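Local coordinates for peptidase S15/CocE/NonD (Thaumarchaeota archaeon SCGC AB-539-E09, PDB 4PF1) that acts as an aminopeptidase, a serine peptidase of the alpha/beta-hydrolase fold that removes residues from the amino end of peptides, at the interface of chains A and B and the interface of chains A and C. Sequence-based numbering; all coordinates share one arbitrary frame. Chains: chain A/B/C, Peptidase S15/CocE/NonD.

Contact 1: the interface of chains A and B. Residues chain A 463, 466-467; chain B 232, 434-435, 437, 441, 467.
Torsions on both chains set up the grip of B:Arg467 on A:Ser466, in a polar patch of the two-fold A-B interface that ties the chains through backbone oxygens. On B:Arg467, CG lies opposite the carbonyl carbon (chi1 -74°) and the chain runs straight before bending at chi3, which turns the guanidinium toward chain A; on A:Ser466, chi1 of 64° tucks OG between the backbone N and the carbonyl carbon, on the side where the arginine arrives. The guanidinium takes the serine end-on with its two terminal nitrogens. NH2 of B:Arg467 donates to the backbone O of A:Ser466 at 2.8 Å, coming from above the carbonyl plane, while NH1 of B:Arg467 reaches the hydroxyl OG of A:Ser466 at 2.9 Å. CD of B:Pro437 covers one guanidinium face near its rim, probably limiting how the group can turn. B:Lys434 stretches its extended chain past the serine carbonyl and sets NZ 2.8 Å from the backbone O of A:Arg467. A:Arg467 and B:Arg467 pass each other at a slant, guanidinium planes 57° apart, the head of A:Arg467 against the backbone of B:Arg467. The phenol OH of B:Tyr232 packs against A:Ser466 CB; its hydrogen bond to B:Pro435 O, 2.6 Å long and in the carbonyl plane, is likely to steady the ring. The edge of the B:Arg467 guanidinium also meets a water, which lies 3.0 Å from NH1 of B:Arg467 and 2.7 Å from the backbone O of A:His463.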
loop_
_atom_site.group_PDB
_atom_site.type_symbol
_atom_site.label_atom_id
_atom_site.label_comp_id
_atom_site.label_asym_id
_atom_site.label_seq_id
_atom_site.Cartn_x
_atom_site.Cartn_y
_atom_site.Cartn_z
ATOM N N HIS A 463 -0.081 17.623 16.277
ATOM C CA HIS A 463 -0.330 18.739 15.353
ATOM C C HIS A 463 -0.941 19.963 16.066
ATOM O O HIS A 463 -0.673 21.095 15.664
ATOM C CB HIS A 463 -1.189 18.300 14.145
ATOM C CG HIS A 463 -2.649 18.087 14.428
ATOM N ND1 HIS A 463 -3.596 19.044 14.088
ATOM C CD2 HIS A 463 -3.286 17.001 14.925
ATOM C CE1 HIS A 463 -4.768 18.522 14.416
ATOM N NE2 HIS A 463 -4.634 17.299 14.931
ATOM N N SER A 466 1.902 21.808 19.235
ATOM C CA SER A 466 2.863 22.877 18.931
ATOM C C SER A 466 2.177 24.218 18.637
ATOM O O SER A 466 2.866 25.231 18.513
ATOM C CB SER A 466 3.745 22.483 17.751
ATOM O OG SER A 466 2.978 22.335 16.567
ATOM N N ARG A 467 0.832 24.223 18.522
ATOM C CA ARG A 467 0.055 25.430 18.199
ATOM C C ARG A 467 -0.009 26.403 19.374
ATOM O O ARG A 467 -0.199 25.981 20.517
ATOM C CB ARG A 467 -1.365 25.059 17.761
ATOM C CG ARG A 467 -1.458 24.483 16.355
ATOM C CD ARG A 467 -2.901 24.200 15.968
ATOM N NE ARG A 467 -3.682 25.432 15.810
ATOM C CZ ARG A 467 -4.047 25.943 14.638
ATOM N NH1 ARG A 467 -3.734 25.320 13.507
ATOM N NH2 ARG A 467 -4.750 27.066 14.587
ATOM N N TYR B 232 11.704 16.485 16.437
ATOM C CA TYR B 232 11.193 17.790 16.885
ATOM C C TYR B 232 11.299 17.866 18.405
ATOM O O TYR B 232 11.835 18.838 18.930
ATOM C CB TYR B 232 9.736 18.011 16.407
ATOM C CG TYR B 232 9.101 19.307 16.878
ATOM C CD1 TYR B 232 8.572 19.423 18.162
ATOM C CD2 TYR B 232 8.941 20.384 16.009
ATOM C CE1 TYR B 232 7.951 20.594 18.587
ATOM C CE2 TYR B 232 8.323 21.565 16.427
ATOM C CZ TYR B 232 7.830 21.664 17.719
ATOM O OH TYR B 232 7.216 22.812 18.148
ATOM N N LYS B 434 7.288 27.042 21.436
ATOM C CA LYS B 434 6.412 26.329 20.497
ATOM C C LYS B 434 6.848 26.623 19.041
ATOM O O LYS B 434 6.134 27.331 18.320
ATOM C CB LYS B 434 4.942 26.737 20.720
ATOM C CG LYS B 434 4.341 26.218 22.014
ATOM C CD LYS B 434 2.834 26.115 21.911
ATOM C CE LYS B 434 2.221 25.623 23.194
ATOM N NZ LYS B 434 0.887 25.019 22.965
ATOM N N PRO B 435 8.043 26.158 18.589
ATOM C CA PRO B 435 8.475 26.503 17.221
ATOM C C PRO B 435 7.620 25.818 16.161
ATOM O O PRO B 435 7.143 24.708 16.384
ATOM C CB PRO B 435 9.931 26.032 17.177
ATOM C CG PRO B 435 10.012 24.949 18.194
ATOM C CD PRO B 435 9.049 25.319 19.282
ATOM N N PRO B 437 6.699 23.522 13.308
ATOM C CA PRO B 437 7.369 22.365 12.686
ATOM C C PRO B 437 7.471 22.546 11.165
ATOM O O PRO B 437 6.496 22.971 10.534
ATOM C CB PRO B 437 6.485 21.181 13.085
ATOM C CG PRO B 437 5.146 21.766 13.322
ATOM C CD PRO B 437 5.356 23.169 13.819
ATOM N N ARG B 441 4.406 16.396 12.077
ATOM C CA ARG B 441 5.079 15.490 13.003
ATOM C C ARG B 441 4.488 14.062 12.960
ATOM O O ARG B 441 3.328 13.900 12.581
ATOM C CB ARG B 441 5.061 16.069 14.420
ATOM C CG ARG B 441 6.180 17.089 14.618
ATOM C CD ARG B 441 5.977 17.914 15.858
ATOM N NE ARG B 441 6.349 17.177 17.066
ATOM C CZ ARG B 441 5.840 17.422 18.267
ATOM N NH1 ARG B 441 4.923 18.370 18.425
ATOM N NH2 ARG B 441 6.248 16.728 19.320
ATOM N N ARG B 467 -2.392 28.200 11.458
ATOM C CA ARG B 467 -1.682 28.596 12.679
ATOM C C ARG B 467 -1.697 30.113 12.890
ATOM O O ARG B 467 -1.590 30.875 11.921
ATOM C CB ARG B 467 -0.239 28.091 12.655
ATOM C CG ARG B 467 -0.101 26.593 12.890
ATOM C CD ARG B 467 1.342 26.137 12.756
ATOM N NE ARG B 467 2.170 26.574 13.881
ATOM C CZ ARG B 467 2.470 25.811 14.930
ATOM N NH1 ARG B 467 2.019 24.565 15.006
ATOM N NH2 ARG B 467 3.230 26.287 15.907
HETATM O O HOH W 1 0.374 22.529 13.631
#

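Contact 2: the interface of chains A and C. Residues chain A 212, 216, 222; chain C 23, 25.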
loop_
_atom_site.group_PDB
_atom_site.type_symbol
_atom_site.label_atom_id
_atom_site.label_comp_id
_atom_site.label_asym_id
_atom_site.label_seq_id
_atom_site.Cartn_x
_atom_site.Cartn_y
_atom_site.Cartn_z
ATOM N N TYR A 212 -29.803 16.346 4.688
ATOM C CA TYR A 212 -30.026 16.544 3.255
ATOM C C TYR A 212 -30.258 15.209 2.551
ATOM O O TYR A 212 -31.268 15.050 1.885
ATOM C CB TYR A 212 -28.821 17.273 2.629
ATOM C CG TYR A 212 -29.045 17.762 1.214
ATOM C CD1 TYR A 212 -28.783 16.940 0.121
ATOM C CD2 TYR A 212 -29.437 19.074 0.965
ATOM C CE1 TYR A 212 -28.950 17.398 -1.186
ATOM C CE2 TYR A 212 -29.597 19.548 -0.338
ATOM C CZ TYR A 212 -29.354 18.705 -1.410
ATOM O OH TYR A 212 -29.518 19.166 -2.695
ATOM N N ALA A 216 -34.089 14.887 1.706
ATOM C CA ALA A 216 -34.443 15.587 0.460
ATOM C C ALA A 216 -35.498 14.767 -0.301
ATOM O O ALA A 216 -36.498 15.321 -0.758
ATOM C CB ALA A 216 -33.211 15.812 -0.407
ATOM N N ILE A 222 -31.693 12.386 -4.164
ATOM C CA ILE A 222 -31.024 13.690 -4.226
ATOM C C ILE A 222 -29.974 13.718 -3.120
ATOM O O ILE A 222 -30.323 13.606 -1.939
ATOM C CB ILE A 222 -32.035 14.871 -4.133
ATOM C CG1 ILE A 222 -32.993 14.873 -5.355
ATOM C CG2 ILE A 222 -31.293 16.217 -3.993
ATOM C CD1 ILE A 222 -34.163 15.885 -5.296
ATOM N N PHE C 23 -38.558 18.208 -3.906
ATOM C CA PHE C 23 -37.297 18.887 -3.637
ATOM C C PHE C 23 -36.583 19.224 -4.939
ATOM O O PHE C 23 -36.527 18.403 -5.856
ATOM C CB PHE C 23 -36.379 18.056 -2.716
ATOM C CG PHE C 23 -35.207 18.846 -2.170
ATOM C CD1 PHE C 23 -35.359 19.673 -1.062
ATOM C CD2 PHE C 23 -33.960 18.787 -2.784
ATOM C CE1 PHE C 23 -34.287 20.429 -0.581
ATOM C CE2 PHE C 23 -32.885 19.540 -2.298
ATOM C CZ PHE C 23 -33.054 20.352 -1.197
ATOM N N PRO C 25 -32.799 20.732 -6.004
ATOM C CA PRO C 25 -31.488 21.192 -5.512
ATOM C C PRO C 25 -31.181 22.627 -5.951
ATOM O O PRO C 25 -31.665 23.076 -6.998
ATOM C CB PRO C 25 -30.501 20.190 -6.116
ATOM C CG PRO C 25 -31.226 19.566 -7.255
ATOM C CD PRO C 25 -32.663 19.548 -6.878
#
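C:Phe23 has an extended backbone (phi -100°, psi 137°) and C:Pro25 a similarly open one, and this stretch of chain C lies against A:Ala216, still helical in its torsions. The phenyl ring of C:Phe23 plugs an apolar patch of the two-fold A-C interface of the deposited tetramer, a pairing that may also hold in solution; around it stand A:Tyr212, A:Ala216 and A:Ile222. With CG swung opposite the backbone N (chi1 -167°), the ring points toward the tyrosine. The two rings meet edge-to-face, centroids 5.4 Å apart, with the CE2-CZ edge of C:Phe23 turned to the face of A:Tyr212, displaced toward its hydroxyl end; CZ of C:Phe23 comes within 3.7 Å of CE2 of A:Tyr212. One phenyl face carries the methyl CB of A:Ala216, 3.9 Å from CD2 of C:Phe23 and displaced toward the rim. CD1 of A:Ile222 lies in the ring plane, 3.8 Å from CD2 of C:Phe23, and the CG2 branch touches the same side. CB of C:Phe23 rests 3.4 Å from the carbonyl O of A:Ala216. C:Pro25 sets CB against the phenol OH. With an alanine in place of C:Phe23, A:Tyr212 would probably lose its aromatic partner and a gap would open beside A:Ala216 and A:Ile222. A:Tyr212 projects from helix 204-215, A:Ala216 and A:Ile222 lie in the loop after it, and the chain C residues in a loop near the amino end.

Contact 3: the interface of chains A and B. Residues chain A 519-520; chain B 229, 450.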
loop_
_atom_site.group_PDB
_atom_site.type_symbol
_atom_site.label_atom_id
_atom_site.label_comp_id
_atom_site.label_asym_id
_atom_site.label_seq_id
_atom_site.Cartn_x
_atom_site.Cartn_y
_atom_site.Cartn_z
ATOM N N PRO A 519 8.260 1.004 16.354
ATOM C CA PRO A 519 9.083 2.235 16.398
ATOM C C PRO A 519 8.403 3.506 15.879
ATOM O O PRO A 519 8.577 4.566 16.486
ATOM C CB PRO A 519 10.297 1.874 15.543
ATOM C CG PRO A 519 10.402 0.408 15.662
ATOM C CD PRO A 519 9.002 -0.109 15.724
ATOM N N LYS A 520 7.601 3.400 14.801
ATOM C CA LYS A 520 6.875 4.536 14.205
ATOM C C LYS A 520 5.918 5.233 15.197
ATOM O O LYS A 520 5.429 6.325 14.897
ATOM C CB LYS A 520 6.078 4.074 12.967
ATOM C CG LYS A 520 6.873 4.121 11.670
ATOM C CD LYS A 520 7.527 2.780 11.344
ATOM C CE LYS A 520 8.282 2.806 10.034
ATOM N NZ LYS A 520 7.368 2.914 8.860
ATOM N N TYR B 229 12.177 8.904 18.569
ATOM C CA TYR B 229 11.769 8.739 17.165
ATOM C C TYR B 229 11.468 10.119 16.528
ATOM O O TYR B 229 11.946 10.411 15.422
ATOM C CB TYR B 229 10.547 7.794 17.058
ATOM C CG TYR B 229 10.106 7.520 15.637
ATOM C CD1 TYR B 229 10.796 6.617 14.831
ATOM C CD2 TYR B 229 8.993 8.159 15.095
ATOM C CE1 TYR B 229 10.403 6.374 13.517
ATOM C CE2 TYR B 229 8.587 7.920 13.785
ATOM C CZ TYR B 229 9.297 7.030 12.996
ATOM O OH TYR B 229 8.904 6.811 11.699
ATOM N N GLU B 450 11.951 4.947 6.121
ATOM C CA GLU B 450 10.618 5.437 5.770
ATOM C C GLU B 450 10.583 6.978 5.520
ATOM O O GLU B 450 9.509 7.527 5.253
ATOM C CB GLU B 450 9.617 5.042 6.884
ATOM C CG GLU B 450 9.852 5.722 8.236
ATOM C CD GLU B 450 10.915 5.150 9.166
ATOM O OE1 GLU B 450 11.767 4.355 8.706
ATOM O OE2 GLU B 450 10.909 5.529 10.359
#
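This is a packing patch of the two-fold A-B interface, where a 3-10 turn of one copy is laid on an aromatic ring of the other; it adds buried contact surface to the pairing seen in the deposited tetramer. The ring of B:Tyr229 receives the turn on one face. Above that face stand the carbonyl O of A:Pro519, 3.4 Å from CG of B:Tyr229, and CA of A:Lys520, 3.9 Å from the ring centroid in a CH-pi contact. The side chain of A:Lys520, poorly ordered, is modelled leaving over the phenol end. Swinging CG opposite the backbone N (chi1 -177°) carries the tyrosine ring out beneath the turn. Within chain B, OH of B:Tyr229 donates to OE2 of B:Glu450 at 2.7 Å in the model, using the anti lone pair of the carboxylate at the ring edge, although that glutamate is poorly ordered. A:Lys520 and B:Glu450 run past one another in opposite directions, a loosely defined contact. A leucine replacing B:Tyr229 would probably take the flat support from under the A:Lys520 backbone and leave B:Glu450 without its phenol donor. In the fold, chain A contributes 3-10 helix 519-521, just ahead of strand 525-528; both chain B residues lie in loops, B:Tyr229 shortly before helix 231-238.

Contact 4: the interface of chains A and B. Residues chain A 460, 462, 522; chain B 230, 441-442.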
loop_
_atom_site.group_PDB
_atom_site.type_symbol
_atom_site.label_atom_id
_atom_site.label_comp_id
_atom_site.label_asym_id
_atom_site.label_seq_id
_atom_site.Cartn_x
_atom_site.Cartn_y
_atom_site.Cartn_z
ATOM N N ASP A 460 -3.260 11.274 16.413
ATOM C CA ASP A 460 -2.100 11.870 17.060
ATOM C C ASP A 460 -2.392 13.359 17.249
ATOM O O ASP A 460 -2.805 14.032 16.305
ATOM C CB ASP A 460 -0.829 11.628 16.213
ATOM C CG ASP A 460 0.444 12.269 16.736
ATOM O OD1 ASP A 460 0.573 12.420 17.975
ATOM O OD2 ASP A 460 1.335 12.565 15.916
ATOM N N ARG A 462 -0.233 15.633 18.246
ATOM C CA ARG A 462 1.009 16.408 18.164
ATOM C C ARG A 462 0.839 17.668 17.286
ATOM O O ARG A 462 1.512 18.671 17.539
ATOM C CB ARG A 462 2.166 15.545 17.635
ATOM C CG ARG A 462 2.943 14.823 18.738
ATOM C CD ARG A 462 4.114 14.013 18.203
ATOM N NE ARG A 462 3.671 12.873 17.399
ATOM C CZ ARG A 462 4.397 11.781 17.176
ATOM N NH1 ARG A 462 5.610 11.663 17.699
ATOM N NH2 ARG A 462 3.909 10.793 16.437
ATOM N N GLY A 522 6.711 6.245 18.342
ATOM C CA GLY A 522 7.468 7.000 19.334
ATOM C C GLY A 522 7.019 8.446 19.415
ATOM O O GLY A 522 6.977 9.141 18.394
ATOM N N ASP B 230 10.706 10.968 17.242
ATOM C CA ASP B 230 10.362 12.322 16.793
ATOM C C ASP B 230 11.521 13.274 17.110
ATOM O O ASP B 230 11.807 13.526 18.279
ATOM C CB ASP B 230 9.053 12.791 17.453
ATOM C CG ASP B 230 8.564 14.171 17.028
ATOM O OD1 ASP B 230 8.827 14.565 15.870
ATOM O OD2 ASP B 230 7.878 14.829 17.835
ATOM N N ARG B 441 4.406 16.396 12.077
ATOM C CA ARG B 441 5.079 15.490 13.003
ATOM C C ARG B 441 4.488 14.062 12.960
ATOM O O ARG B 441 3.328 13.900 12.581
ATOM C CB ARG B 441 5.061 16.069 14.420
ATOM C CG ARG B 441 6.180 17.089 14.618
ATOM C CD ARG B 441 5.977 17.914 15.858
ATOM N NE ARG B 441 6.349 17.177 17.066
ATOM C CZ ARG B 441 5.840 17.422 18.267
ATOM N NH1 ARG B 441 4.923 18.370 18.425
ATOM N NH2 ARG B 441 6.248 16.728 19.320
ATOM N N PRO B 442 5.295 13.000 13.241
ATOM C CA PRO B 442 6.699 13.019 13.711
ATOM C C PRO B 442 7.725 13.367 12.619
ATOM O O PRO B 442 7.631 12.863 11.495
ATOM C CB PRO B 442 6.905 11.588 14.228
ATOM C CG PRO B 442 5.973 10.752 13.387
ATOM C CD PRO B 442 4.762 11.621 13.186
HETATM O O HOH W 2 1.344 11.970 13.319
HETATM O O HOH W 3 6.984 13.440 19.955
#
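A:Arg462 and B:Arg441 cross at about a right angle, the aliphatic part of one meeting the flat head of the other. CD of A:Arg462 sits over one guanidinium face of B:Arg441, toward its rim and 3.8 Å from CZ of B:Arg441. The head of A:Arg462 in turn spreads over B:Pro442, NH2 being 3.5 Å from the proline CD; a cis peptide bond precedes this proline. NH1 of A:Arg462 also makes a long salt bridge, 3.9 Å, to carboxylate OD2 of B:Asp230. A water links the same two atoms, and a second water joins OD2 of A:Asp460 to the backbone O of B:Arg441.

Each arginine is held by an aspartate of its own chain. NE of A:Arg462 donates to OD2 of A:Asp460 at 2.8 Å, and NH2 joins it on that oxygen, a side-on grip in the guanidinium plane; NH1 is tied to the carbonyl O of A:Gly522 at 3.0 Å. The bend at chi3 (-67°) turns the head of A:Arg462 toward these acceptors. Likewise NE and NH2 of B:Arg441 both reach OD2 of B:Asp230, NE at 2.9 Å. The carboxylates probably offset the like charges of the two arginines, letting chains A and B interlock here through prearranged polar groups and bridging water.

Contacts 1, 3 and 4 belong to the A-B interface. Contact 4 lies about 10 Å from contact 1 and about 9 Å from contact 3, between C-alpha centres, while contacts 1 and 3 are about 18 Å apart. B:Arg441 is common to contacts 1 and 4, short helix 462-465 of chain A supplies both, and the chain B segment from 229 to 232 runs through all three. Contact 2, on the separate A-C interface, is about 42 to 47 Å from the others, again between C-alpha centres. Chain A thus uses distinct surfaces for two neighbours, consistent with the deposited tetramer being built from two kinds of two-fold pairing.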